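Local coordinates for protein Apc35852 (Geobacillus stearothermophilus, PDB 1U9C) that is of unknown function but belongs to the DJ-1/PfpI family, whose members include chaperones and proteases, at residues T24-L28 against E29-V33; E109-Q112 against Y113-Q117; E214-V217 against A218-E222. One frame throughout, in Å; residues are numbered along the deposited sequence.

Contact 1 (T24-L28 against E29-V33); sequences TGLWL and EEFAV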
loop_
_atom_site.group_PDB
_atom_site.type_symbol
_atom_site.label_atom_id
_atom_site.label_comp_id
_atom_site.label_asym_id
_atom_site.label_seq_id
_atom_site.Cartn_x
_atom_site.Cartn_y
_atom_site.Cartn_z
ATOM N N THR A 24 -2.729 9.184 -13.520
ATOM C CA THR A 24 -2.790 8.020 -12.664
ATOM C C THR A 24 -3.787 8.216 -11.539
ATOM O O THR A 24 -4.732 8.990 -11.586
ATOM C CB THR A 24 -1.383 7.722 -12.239
ATOM O OG1 THR A 24 -1.283 6.497 -11.526
ATOM C CG2 THR A 24 -0.740 8.842 -11.402
ATOM N N GLY A 25 -3.603 7.391 -10.518
ATOM C CA GLY A 25 -4.428 7.357 -9.285
ATOM C C GLY A 25 -4.204 6.038 -8.570
ATOM O O GLY A 25 -3.176 5.472 -8.689
ATOM N N LEU A 26 -5.197 5.636 -7.795
ATOM C CA LEU A 26 -5.209 4.338 -7.112
ATOM C C LEU A 26 -5.443 3.237 -8.101
ATOM O O LEU A 26 -6.273 3.348 -9.017
ATOM C CB LEU A 26 -6.370 4.347 -6.119
ATOM C CG LEU A 26 -6.794 2.986 -5.573
ATOM C CD1 LEU A 26 -5.763 2.310 -4.723
ATOM C CD2 LEU A 26 -8.100 3.190 -4.791
ATOM N N TRP A 27 -4.691 2.140 -7.976
ATOM C CA TRP A 27 -4.967 0.953 -8.753
ATOM C C TRP A 27 -6.108 0.190 -8.067
ATOM O O TRP A 27 -5.895 -0.413 -7.021
ATOM C CB TRP A 27 -3.741 0.022 -8.872
ATOM C CG TRP A 27 -3.905 -0.951 -9.950
ATOM C CD1 TRP A 27 -4.520 -2.181 -9.874
ATOM C CD2 TRP A 27 -3.577 -0.753 -11.319
ATOM N NE1 TRP A 27 -4.550 -2.767 -11.127
ATOM C CE2 TRP A 27 -3.990 -1.895 -12.014
ATOM C CE3 TRP A 27 -2.962 0.289 -12.020
ATOM C CZ2 TRP A 27 -3.804 -2.022 -13.376
ATOM C CZ3 TRP A 27 -2.789 0.151 -13.382
ATOM C CH2 TRP A 27 -3.196 -0.963 -14.024
ATOM N N LEU A 28 -7.285 0.260 -8.643
ATOM C CA LEU A 28 -8.511 -0.162 -7.975
ATOM C C LEU A 28 -8.429 -1.521 -7.298
ATOM O O LEU A 28 -8.770 -1.656 -6.102
ATOM C CB LEU A 28 -9.697 -0.047 -8.934
ATOM C CG LEU A 28 -11.011 -0.507 -8.325
ATOM C CD1 LEU A 28 -11.444 0.261 -7.074
ATOM C CD2 LEU A 28 -12.067 -0.405 -9.427
ATOM N N GLU A 29 -7.958 -2.547 -7.985
ATOM C CA GLU A 29 -7.993 -3.885 -7.438
ATOM C C GLU A 29 -7.213 -3.969 -6.143
ATOM O O GLU A 29 -7.500 -4.815 -5.280
ATOM C CB GLU A 29 -7.418 -4.909 -8.476
ATOM C CG GLU A 29 -7.241 -6.329 -7.958
ATOM C CD GLU A 29 -6.669 -7.304 -8.941
ATOM O OE1 GLU A 29 -6.140 -6.910 -10.007
ATOM O OE2 GLU A 29 -6.734 -8.503 -8.566
ATOM N N GLU A 30 -6.130 -3.227 -6.056
ATOM C CA GLU A 30 -5.249 -3.280 -4.898
ATOM C C GLU A 30 -5.885 -2.789 -3.615
ATOM O O GLU A 30 -5.409 -3.114 -2.533
ATOM C CB GLU A 30 -3.955 -2.554 -5.190
ATOM C CG GLU A 30 -3.121 -3.264 -6.268
ATOM C CD GLU A 30 -1.962 -2.507 -6.752
ATOM O OE1 GLU A 30 -1.594 -1.508 -6.215
ATOM O OE2 GLU A 30 -1.422 -3.007 -7.807
ATOM N N PHE A 31 -6.909 -1.971 -3.747
ATOM C CA PHE A 31 -7.806 -1.600 -2.648
ATOM C C PHE A 31 -8.971 -2.585 -2.531
ATOM O O PHE A 31 -9.251 -3.085 -1.448
ATOM C CB PHE A 31 -8.362 -0.189 -2.850
ATOM C CG PHE A 31 -9.361 0.192 -1.824
ATOM C CD1 PHE A 31 -8.974 0.575 -0.555
ATOM C CD2 PHE A 31 -10.730 0.080 -2.065
ATOM C CE1 PHE A 31 -9.920 0.872 0.413
ATOM C CE2 PHE A 31 -11.653 0.388 -1.122
ATOM C CZ PHE A 31 -11.258 0.773 0.114
ATOM N N ALA A 32 -9.651 -2.832 -3.642
ATOM C CA ALA A 32 -10.937 -3.520 -3.573
ATOM C C ALA A 32 -10.795 -4.973 -3.111
ATOM O O ALA A 32 -11.584 -5.449 -2.293
ATOM C CB ALA A 32 -11.659 -3.482 -4.920
ATOM N N VAL A 33 -9.813 -5.720 -3.613
ATOM C CA VAL A 33 -9.708 -7.117 -3.237
ATOM C C VAL A 33 -9.345 -7.236 -1.735
ATOM O O VAL A 33 -9.991 -7.975 -0.996
ATOM C CB VAL A 33 -8.747 -7.826 -4.168
ATOM C CG1 VAL A 33 -8.180 -9.094 -3.543
ATOM C CG2 VAL A 33 -9.428 -8.091 -5.525
HETATM O O HOH W 1 -6.079 -5.059 -11.743
#
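Trp27 and Glu30 meet at the first turn of helix 28-40, where the loop after strand 22-23 leads into a helix of the DJ-1/PfpI fold. Backbone bonds start the helix: Trp27 O accepts Glu30 N at 3.0 Å, the donor standing above the carbonyl plane, and Leu28 O accepts Ala32 N almost straight (168°) plus a weak bond from Phe31 N. Apolar contacts follow, with Leu26 CD2 3.9 Å from Phe31 CB and Ala32 CB 4.3 Å from Leu28 CD1. In the polar group, Glu30 has CG beside its own N (chi1 -67°) and an extended chain, which bring the carboxylate obliquely past the CB-CG-CD1 side of Trp27, planes 30° apart, with OE2 3.8 Å from Trp27 CD1. Gly97 N gives OE1 a weak hydrogen bond, and OE2 lies close to OD1 of Cys129, seen here as 3-sulfinoalanine, an arrangement consistent with the glutamate beside the reactive cysteine in DJ-1. Replacing Glu30 by an alanine would remove the carboxylate and is likely to leave Gly97 N without that acceptor and Trp27 without this neighbour. At the indole edge, in the ring plane, a water accepts from Trp27 NE1 at 2.8 Å and donates to Glu29 OE1 at 2.5 Å.

Contact 2 (E109-Q112 against Y113-Q117); sequences ETLQ and YVLQQ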
loop_
_atom_site.group_PDB
_atom_site.type_symbol
_atom_site.label_atom_id
_atom_site.label_comp_id
_atom_site.label_asym_id
_atom_site.label_seq_id
_atom_site.Cartn_x
_atom_site.Cartn_y
_atom_site.Cartn_z
ATOM N N GLU A 109 4.405 13.750 5.507
ATOM C CA GLU A 109 4.804 13.638 6.898
ATOM C C GLU A 109 3.810 12.917 7.791
ATOM O O GLU A 109 4.229 12.270 8.754
ATOM C CB GLU A 109 5.113 15.012 7.496
ATOM C CG GLU A 109 3.918 15.970 7.568
ATOM C CD GLU A 109 3.135 15.872 8.871
ATOM O OE1 GLU A 109 3.728 15.459 9.899
ATOM O OE2 GLU A 109 1.917 16.189 8.859
ATOM N N THR A 110 2.529 13.061 7.512
ATOM C CA THR A 110 1.481 12.341 8.273
ATOM C C THR A 110 1.645 10.851 8.090
ATOM O O THR A 110 1.667 10.088 9.058
ATOM C CB THR A 110 0.087 12.758 7.837
ATOM O OG1 THR A 110 -0.047 14.218 7.903
ATOM C CG2 THR A 110 -0.984 12.156 8.714
ATOM N N LEU A 111 1.786 10.388 6.868
ATOM C CA LEU A 111 1.944 8.955 6.636
ATOM C C LEU A 111 3.248 8.441 7.256
ATOM O O LEU A 111 3.271 7.342 7.786
ATOM C CB LEU A 111 1.831 8.641 5.123
ATOM C CG LEU A 111 1.982 7.170 4.736
ATOM C CD1 LEU A 111 0.890 6.346 5.341
ATOM C CD2 LEU A 111 1.942 7.043 3.195
ATOM N N GLN A 112 4.329 9.221 7.169
ATOM C CA GLN A 112 5.596 8.797 7.789
ATOM C C GLN A 112 5.418 8.622 9.289
ATOM O O GLN A 112 5.886 7.652 9.867
ATOM C CB GLN A 112 6.700 9.805 7.518
ATOM C CG GLN A 112 7.269 9.804 6.086
ATOM C CD GLN A 112 8.175 10.989 5.863
ATOM O OE1 GLN A 112 8.559 11.686 6.809
ATOM N NE2 GLN A 112 8.460 11.254 4.605
ATOM N N TYR A 113 4.715 9.556 9.897
ATOM C CA TYR A 113 4.462 9.496 11.323
ATOM C C TYR A 113 3.607 8.293 11.712
ATOM O O TYR A 113 3.897 7.564 12.636
ATOM C CB TYR A 113 3.747 10.771 11.753
ATOM C CG TYR A 113 3.478 10.763 13.228
ATOM C CD1 TYR A 113 4.423 11.250 14.119
ATOM C CD2 TYR A 113 2.290 10.301 13.731
ATOM C CE1 TYR A 113 4.183 11.242 15.486
ATOM C CE2 TYR A 113 2.054 10.261 15.093
ATOM C CZ TYR A 113 2.998 10.751 15.960
ATOM O OH TYR A 113 2.737 10.729 17.323
ATOM N N VAL A 114 2.537 8.037 10.968
ATOM C CA VAL A 114 1.714 6.868 11.154
ATOM C C VAL A 114 2.506 5.595 10.997
ATOM O O VAL A 114 2.420 4.731 11.896
ATOM C CB VAL A 114 0.496 6.941 10.204
ATOM C CG1 VAL A 114 -0.246 5.653 10.257
ATOM C CG2 VAL A 114 -0.431 8.075 10.612
ATOM N N LEU A 115 3.294 5.412 9.949
ATOM C CA LEU A 115 4.025 4.174 9.726
ATOM C C LEU A 115 5.053 4.012 10.854
ATOM O O LEU A 115 5.259 2.892 11.312
ATOM C CB LEU A 115 4.715 4.189 8.376
ATOM C CG LEU A 115 3.770 3.994 7.199
ATOM C CD1 LEU A 115 4.421 4.384 5.931
ATOM C CD2 LEU A 115 3.261 2.556 7.127
ATOM N N GLN A 116 5.677 5.093 11.283
ATOM C CA GLN A 116 6.619 4.990 12.415
ATOM C C GLN A 116 5.958 4.420 13.643
ATOM O O GLN A 116 6.525 3.519 14.330
ATOM C CB GLN A 116 7.185 6.364 12.726
ATOM C CG GLN A 116 8.104 6.426 13.987
ATOM C CD GLN A 116 8.852 7.705 14.108
ATOM O OE1 GLN A 116 8.649 8.489 15.046
ATOM N NE2 GLN A 116 9.770 7.918 13.197
ATOM N N GLN A 117 4.769 4.905 13.972
ATOM C CA GLN A 117 4.101 4.392 15.154
ATOM C C GLN A 117 3.687 2.944 15.011
ATOM O O GLN A 117 3.807 2.129 15.962
ATOM C CB GLN A 117 2.906 5.255 15.502
ATOM C CG GLN A 117 3.299 6.607 15.898
ATOM C CD GLN A 117 4.072 6.633 17.222
ATOM O OE1 GLN A 117 3.580 6.094 18.198
ATOM N NE2 GLN A 117 5.247 7.182 17.216
#
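Helix 109-120 of the DJ-1/PfpI fold begins with these turns, in which the side chains of Leu111 and Leu115 cross at a slant while four backbone bonds tie the segments together. Each bond spans four residues: Tyr113 N to Glu109 O, Val114 N to Thr110 O, Leu115 N to Leu111 O and Gln116 N to Gln112 O, the second the straightest at 171°. Leu115 holds CG beside its own backbone N (chi1 -74°), which leans the side chain back over the preceding turn; its CG lies 3.4 Å from Leu111 O, and its CD1 rests against Leu111 CG at 3.9 Å. Val114 does likewise with one branch, CG2 resting 3.3 Å from Thr110 O. On the exposed side, Thr110 OG1 donates to Glu109 OE2 at 2.9 Å, arriving from well above the carboxylate plane. The other oxygen, Glu109 OE1, forms a salt bridge with Lys84, which also makes a cation-pi contact with the Tyr113 ring, so one lysine serves two residues a turn apart. Gln112 NE2 is bonded to Pro106 O and Gln116 NE2 to Thr139 O, tying this flank to neighbouring loops. The buried flank turns to the central sheet, where Val114 and Leu115 both press on Ile93 of strand 92-95.

Contact 3 (E214-V217 against A218-E222); sequences EKVV and AALEE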
loop_
_atom_site.group_PDB
_atom_site.type_symbol
_atom_site.label_atom_id
_atom_site.label_comp_id
_atom_site.label_asym_id
_atom_site.label_seq_id
_atom_site.Cartn_x
_atom_site.Cartn_y
_atom_site.Cartn_z
ATOM N N GLU A 214 -4.189 -11.907 2.423
ATOM C CA GLU A 214 -4.303 -13.136 3.187
ATOM C C GLU A 214 -3.165 -13.300 4.181
ATOM O O GLU A 214 -3.321 -13.903 5.270
ATOM C CB GLU A 214 -4.425 -14.346 2.245
ATOM C CG GLU A 214 -5.694 -14.339 1.404
ATOM C CD GLU A 214 -6.989 -14.486 2.200
ATOM O OE1 GLU A 214 -6.926 -14.808 3.411
ATOM O OE2 GLU A 214 -8.092 -14.311 1.612
ATOM N N LYS A 215 -1.996 -12.774 3.869
ATOM C CA LYS A 215 -0.928 -12.723 4.854
ATOM C C LYS A 215 -1.262 -11.844 6.057
ATOM O O LYS A 215 -0.907 -12.163 7.182
ATOM C CB LYS A 215 0.431 -12.301 4.241
ATOM C CG LYS A 215 1.128 -13.403 3.403
ATOM C CD LYS A 215 2.362 -12.897 2.624
ATOM C CE LYS A 215 3.142 -14.035 1.969
ATOM N NZ LYS A 215 2.401 -14.680 0.825
ATOM N N VAL A 216 -1.931 -10.710 5.786
ATOM C CA VAL A 216 -2.401 -9.827 6.869
ATOM C C VAL A 216 -3.363 -10.576 7.739
ATOM O O VAL A 216 -3.259 -10.545 8.951
ATOM C CB VAL A 216 -2.964 -8.520 6.307
ATOM C CG1 VAL A 216 -3.587 -7.687 7.386
ATOM C CG2 VAL A 216 -1.849 -7.760 5.577
ATOM N N VAL A 217 -4.319 -11.255 7.134
ATOM C CA VAL A 217 -5.303 -12.022 7.891
ATOM C C VAL A 217 -4.617 -13.063 8.782
ATOM O O VAL A 217 -4.925 -13.183 9.943
ATOM C CB VAL A 217 -6.345 -12.743 6.930
ATOM C CG1 VAL A 217 -7.193 -13.754 7.677
ATOM C CG2 VAL A 217 -7.211 -11.720 6.227
ATOM N N ALA A 218 -3.632 -13.774 8.220
ATOM C CA ALA A 218 -2.925 -14.788 9.006
ATOM C C ALA A 218 -2.207 -14.172 10.196
ATOM O O ALA A 218 -2.311 -14.672 11.315
ATOM C CB ALA A 218 -1.875 -15.519 8.156
ATOM N N ALA A 219 -1.498 -13.052 9.955
ATOM C CA ALA A 219 -0.836 -12.365 11.061
ATOM C C ALA A 219 -1.821 -11.871 12.131
ATOM O O ALA A 219 -1.534 -11.959 13.334
ATOM C CB ALA A 219 -0.014 -11.222 10.541
ATOM N N LEU A 220 -3.001 -11.369 11.738
ATOM C CA LEU A 220 -3.997 -10.942 12.707
ATOM C C LEU A 220 -4.602 -12.122 13.471
ATOM O O LEU A 220 -4.850 -12.055 14.679
ATOM C CB LEU A 220 -5.068 -10.129 11.974
ATOM C CG LEU A 220 -4.619 -8.764 11.499
ATOM C CD1 LEU A 220 -5.697 -8.162 10.638
ATOM C CD2 LEU A 220 -4.362 -7.862 12.680
ATOM N N GLU A 221 -4.799 -13.240 12.786
ATOM C CA GLU A 221 -5.314 -14.459 13.428
ATOM C C GLU A 221 -4.406 -14.924 14.567
ATOM O O GLU A 221 -4.863 -15.436 15.565
ATOM C CB GLU A 221 -5.452 -15.564 12.342
ATOM C CG GLU A 221 -6.686 -15.418 11.452
ATOM C CD GLU A 221 -6.730 -16.409 10.297
ATOM O OE1 GLU A 221 -5.680 -17.045 9.985
ATOM O OE2 GLU A 221 -7.801 -16.501 9.641
ATOM N N GLU A 222 -3.084 -14.763 14.401
ATOM C CA GLU A 222 -2.109 -15.112 15.409
ATOM C C GLU A 222 -2.236 -14.317 16.697
ATOM O O GLU A 222 -1.782 -14.736 17.726
ATOM C CB GLU A 222 -0.715 -14.927 14.821
ATOM C CG GLU A 222 -0.358 -15.963 13.749
ATOM C CD GLU A 222 0.819 -15.546 12.878
ATOM O OE1 GLU A 222 1.684 -14.713 13.282
ATOM O OE2 GLU A 222 0.903 -16.029 11.754
#
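Val216 and Leu220, Val217 and Glu221 are the side-chain pairs that meet along the last turns of helix 209-221, the C-terminal helix of this DJ-1/PfpI fold. From Ala218 to Glu221 the backbone follows the regular alpha-helical pattern, each N-H reaching the carbonyl four residues back. Ala218 N bonds Glu214 O at 3.0 Å, and its methyl lies beside the carbonyl oxygens of Glu214 and Lys215 in the turn before. Ala219 N bonds Lys215 O more directly (168°); its small CB fits where the helix approaches Ile124 of strand 124-127. Leu220 N bonds Val216 O at 2.9 Å, nearly in line with the carbonyl. Its side chain runs beside that of Val216, both pointing the same way, with Leu220 CD1 3.9 Å from Val216 CG1. Because Leu220 CG sits beside its own backbone N (chi1 -71°), it also leans over Val216 O, 3.4 Å away. The pair extends the apolar flank against the sheet, Leu220 meeting Ile124 and Val216 meeting Ala126. Glu221 N bonds Val217 O at 2.8 Å. The glutamate then folds back over the same carbonyl, its CG 3.2 Å from Val217 O. Its OE2 also forms a salt bridge with Lys41, which probably offsets the charge of the carboxylate. Glu222, next in the chain, is salt-bridged to Arg196 of strand 194-197, the outermost strand on that side of the central sheet. The closest meeting of side chains across the contact belongs to Glu221, whose extended chain crosses Val217 obliquely until Glu221 OE2 is 3.4 Å from Val217 CG1.

In the fold
The three contacts follow one another along the chain without touching, their centres 21 to 22 Å apart. Contacts 1 and 3 come nearest, about 7 Å between closest atoms, and their helices pack together: Glu214 and Val217 of contact 3 rest on Val37 of helix 28-40, while Glu30 of contact 1 touches Ser209 at the start of helix 209-221. Contact 2 stays about 12 Å from each at the nearest atoms and lies across the chain's centre from contact 1. Of the three, contact 1 is the one that borders the site of oxidised Cys129. All meet the same central sheet at different strands: contact 1 reaches strand 7-12 through Leu26 and Phe31, and contact 3 extends to strand 200-203 through Lys215 and Val216.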